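Local coordinates for protein 5'-nucleotidase SurE (Aquifex aeolicus, PDB 2WQK) that probably removes the phosphate from nucleoside 5'-monophosphates with the help of one divalent metal ion per subunit, at residues D10-P15 with T59-V64. Numbering follows the deposited sequence.
Sequences DGYFSP and TDFYTV. With NA (sodium ion), chain D.
Tyr12 reaches the strand at two points, Phe61 and Thr63. Its CB and the near end of its ring meet the end of the Phe61 ring, with Tyr12 CB 3.8 Å from Phe61 CE2. The two side chains cross at about a right angle. Phe61 is brought there by its first torsion, CG anti to the backbone N (chi1 -163°), which brings CE2 and CZ up to Tyr12. The carbonyl O of Tyr12 lies in the plane of that ring, at its edge, 3.5 Å from Phe61 CZ. The same oxygen accepts a hydrogen bond from Asn18. Further along the strand, Thr63 comes in obliquely at CD2, on the same side of the Tyr12 ring as Phe61: Tyr12 CD2 is 3.3 Å from Thr63 OG1 and 3.6 Å from Thr63 CB. This hydroxyl is also hydrogen-bonded to Ala34 O. Tyr12 CG sits between its own backbone N and carbonyl carbon (chi1 71°), a placement that turns the ring to the strand. The opposite face is covered by Phe13, whose CD2 lies 4.0 Å above its centre. With an alanine in place of Tyr12, a gap would probably open beside Phe61 and Thr63, and Phe13 would lose its ring partner. Gly11 to Ser14 form a type I beta turn, closed by the bond from Ser14 N to Gly11 O (3.1 Å). Just before it, Asp10 OD1 binds the sodium ion at 2.3 Å, together with Ser40 and Asn94. The contact therefore joins the loop of the metal site to the edge region of the sheet. That loop runs from strand 3-7 to helix 15-24, with Ser14 as its N-cap. Strand 61-64 lies between strands 52-58 and 29-35; Tyr12 also touches Ile57 on the first and Ala34 on the second.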
ATOM      1  N   ASP A  10      14.980  -1.193  -5.830  1.00 13.98           N
ATOM      2  CA  ASP A  10      14.775   0.245  -5.815  1.00 14.91           C
ATOM      3  C   ASP A  10      14.139   0.779  -7.085  1.00 15.70           C
ATOM      4  O   ASP A  10      13.681   1.930  -7.102  1.00 16.41           O
ATOM      5  CB  ASP A  10      16.110   0.949  -5.549  1.00 15.15           C
ATOM      6  CG  ASP A  10      16.747   0.526  -4.220  1.00 16.40           C
ATOM      7  OD1 ASP A  10      15.972   0.433  -3.206  1.00 18.62           O
ATOM      8  OD2 ASP A  10      17.986   0.301  -4.173  1.00 18.04           O
ATOM      9  N   GLY A  11      14.128  -0.039  -8.145  1.00 14.80           N
ATOM     10  CA  GLY A  11      13.574   0.393  -9.428  1.00 14.69           C
ATOM     11  C   GLY A  11      14.649   0.488 -10.509  1.00 14.57           C
ATOM     12  O   GLY A  11      15.811   0.752 -10.238  1.00 14.56           O
ATOM     13  N   TYR A  12      14.215   0.284 -11.751  1.00 14.75           N
ATOM     14  CA  TYR A  12      15.142   0.225 -12.894  1.00 15.24           C
ATOM     15  C   TYR A  12      15.908   1.507 -13.106  1.00 15.22           C
ATOM     16  O   TYR A  12      16.953   1.514 -13.767  1.00 16.50           O
ATOM     17  CB  TYR A  12      14.413  -0.156 -14.168  1.00 15.82           C
ATOM     18  CG  TYR A  12      13.493   0.921 -14.711  1.00 16.60           C
ATOM     19  CD1 TYR A  12      13.997   1.960 -15.502  1.00 17.96           C
ATOM     20  CD2 TYR A  12      12.126   0.897 -14.452  1.00 19.52           C
ATOM     21  CE1 TYR A  12      13.171   2.925 -16.001  1.00 20.28           C
ATOM     22  CE2 TYR A  12      11.288   1.872 -14.960  1.00 20.97           C
ATOM     23  CZ  TYR A  12      11.817   2.879 -15.722  1.00 22.09           C
ATOM     24  OH  TYR A  12      10.985   3.833 -16.236  1.00 24.64           O
ATOM     25  N   PHE A  13      15.367   2.598 -12.593  1.00 15.59           N
ATOM     26  CA  PHE A  13      15.948   3.951 -12.785  1.00 16.59           C
ATOM     27  C   PHE A  13      16.969   4.355 -11.697  1.00 15.99           C
ATOM     28  O   PHE A  13      17.578   5.441 -11.745  1.00 18.47           O
ATOM     29  CB  PHE A  13      14.800   4.990 -12.815  1.00 18.25           C
ATOM     30  CG  PHE A  13      13.859   4.834 -11.669  1.00 18.33           C
ATOM     31  CD1 PHE A  13      14.194   5.332 -10.437  1.00 20.22           C
ATOM     32  CD2 PHE A  13      12.677   4.103 -11.803  1.00 19.56           C
ATOM     33  CE1 PHE A  13      13.339   5.119  -9.322  1.00 21.76           C
ATOM     34  CE2 PHE A  13      11.849   3.890 -10.720  1.00 21.35           C
ATOM     35  CZ  PHE A  13      12.175   4.402  -9.492  1.00 22.17           C
ATOM     36  N   SER A  14      17.156   3.494 -10.689  1.00 15.19           N
ATOM     37  CA  SER A  14      17.957   3.887  -9.555  0.50 14.83           C
ATOM     38  C   SER A  14      19.432   3.997  -9.951  1.00 14.68           C
ATOM     39  O   SER A  14      19.911   3.258 -10.831  1.00 15.29           O
ATOM     40  CB  SER A  14      17.804   2.884  -8.408  0.50 14.43           C
ATOM     41  OG  SER A  14      18.613   1.742  -8.612  0.50 14.62           O
ATOM     42  N   PRO A  15      20.152   4.928  -9.320  1.00 15.91           N
ATOM     43  CA  PRO A  15      21.576   5.058  -9.658  1.00 15.76           C
ATOM     44  C   PRO A  15      22.403   3.784  -9.342  1.00 14.53           C
ATOM     45  O   PRO A  15      23.409   3.499  -9.971  1.00 15.96           O
ATOM     46  CB  PRO A  15      22.045   6.222  -8.789  1.00 16.45           C
ATOM     47  CG  PRO A  15      21.032   6.296  -7.690  1.00 18.37           C
ATOM     48  CD  PRO A  15      19.730   5.921  -8.310  1.00 16.82           C
ATOM     49  N   THR A  59      17.312  -2.401 -25.336  1.00 18.82           N
ATOM     50  CA  THR A  59      17.861  -3.724 -25.552  1.00 18.27           C
ATOM     51  C   THR A  59      18.335  -4.283 -24.216  1.00 16.95           C
ATOM     52  O   THR A  59      19.015  -3.582 -23.473  1.00 17.12           O
ATOM     53  CB  THR A  59      18.994  -3.669 -26.559  1.00 20.15           C
ATOM     54  OG1 THR A  59      18.437  -3.127 -27.751  1.00 23.15           O
ATOM     55  CG2 THR A  59      19.552  -5.010 -26.856  1.00 20.57           C
ATOM     56  N   ASP A  60      17.887  -5.502 -23.918  1.00 17.33           N
ATOM     57  CA  ASP A  60      18.295  -6.191 -22.689  1.00 17.22           C
ATOM     58  C   ASP A  60      17.977  -5.385 -21.416  1.00 15.74           C
ATOM     59  O   ASP A  60      18.704  -5.512 -20.440  1.00 15.69           O
ATOM     60  CB  ASP A  60      19.794  -6.508 -22.698  1.00 17.35           C
ATOM     61  CG  ASP A  60      20.167  -7.526 -23.752  1.00 20.37           C
ATOM     62  OD1 ASP A  60      19.321  -8.379 -24.058  1.00 25.97           O
ATOM     63  OD2 ASP A  60      21.332  -7.453 -24.231  1.00 25.59           O
ATOM     64  N   PHE A  61      16.924  -4.573 -21.436  1.00 15.07           N
ATOM     65  CA  PHE A  61      16.604  -3.737 -20.273  1.00 15.23           C
ATOM     66  C   PHE A  61      15.079  -3.676 -20.163  1.00 15.82           C
ATOM     67  O   PHE A  61      14.399  -3.040 -20.994  1.00 15.52           O
ATOM     68  CB  PHE A  61      17.256  -2.370 -20.456  1.00 15.65           C
ATOM     69  CG  PHE A  61      17.366  -1.557 -19.222  1.00 17.61           C
ATOM     70  CD1 PHE A  61      18.591  -1.164 -18.725  1.00 21.07           C
ATOM     71  CD2 PHE A  61      16.243  -1.174 -18.534  1.00 22.60           C
ATOM     72  CE1 PHE A  61      18.689  -0.418 -17.562  1.00 23.03           C
ATOM     73  CE2 PHE A  61      16.356  -0.375 -17.388  1.00 21.60           C
ATOM     74  CZ  PHE A  61      17.555  -0.019 -16.909  1.00 21.31           C
ATOM     75  N   TYR A  62      14.562  -4.348 -19.136  1.00 14.26           N
ATOM     76  CA  TYR A  62      13.115  -4.542 -18.983  1.00 14.17           C
ATOM     77  C   TYR A  62      12.688  -4.128 -17.594  1.00 13.40           C
ATOM     78  O   TYR A  62      13.468  -4.192 -16.641  1.00 13.32           O
ATOM     79  CB  TYR A  62      12.757  -6.006 -19.124  1.00 14.91           C
ATOM     80  CG  TYR A  62      12.988  -6.523 -20.514  1.00 16.51           C
ATOM     81  CD1 TYR A  62      11.932  -6.578 -21.442  1.00 17.59           C
ATOM     82  CD2 TYR A  62      14.252  -6.948 -20.896  1.00 16.82           C
ATOM     83  CE1 TYR A  62      12.163  -7.049 -22.742  1.00 20.80           C
ATOM     84  CE2 TYR A  62      14.491  -7.386 -22.204  1.00 18.73           C
ATOM     85  CZ  TYR A  62      13.441  -7.453 -23.106  1.00 18.45           C
ATOM     86  OH  TYR A  62      13.717  -7.907 -24.391  1.00 25.38           O
ATOM     87  N   THR A  63      11.445  -3.685 -17.498  1.00 13.33           N
ATOM     88  CA  THR A  63      10.871  -3.460 -16.180  1.00 14.27           C
ATOM     89  C   THR A  63       9.611  -4.280 -16.012  1.00 14.38           C
ATOM     90  O   THR A  63       8.824  -4.459 -16.949  1.00 15.18           O
ATOM     91  CB  THR A  63      10.562  -1.961 -15.913  1.00 14.93           C
ATOM     92  OG1 THR A  63      10.131  -1.783 -14.550  1.00 16.52           O
ATOM     93  CG2 THR A  63       9.530  -1.339 -16.899  1.00 15.68           C
ATOM     94  N   VAL A  64       9.427  -4.748 -14.771  1.00 13.43           N
ATOM     95  CA  VAL A  64       8.223  -5.457 -14.388  1.00 14.44           C
ATOM     96  C   VAL A  64       7.393  -4.485 -13.511  1.00 14.67           C
ATOM     97  O   VAL A  64       7.839  -4.013 -12.457  1.00 15.45           O
ATOM     98  CB  VAL A  64       8.500  -6.786 -13.612  1.00 14.65           C
ATOM     99  CG1 VAL A  64       7.165  -7.488 -13.301  1.00 16.03           C
ATOM    100  CG2 VAL A  64       9.411  -7.731 -14.395  1.00 16.08           C
TER
HETATM  101 NA    NA D 254      16.123  -0.912  -1.297  1.00 16.70          NA
HETATM  102  O   HOH W   1      16.752   0.833   0.301  1.00 26.37           O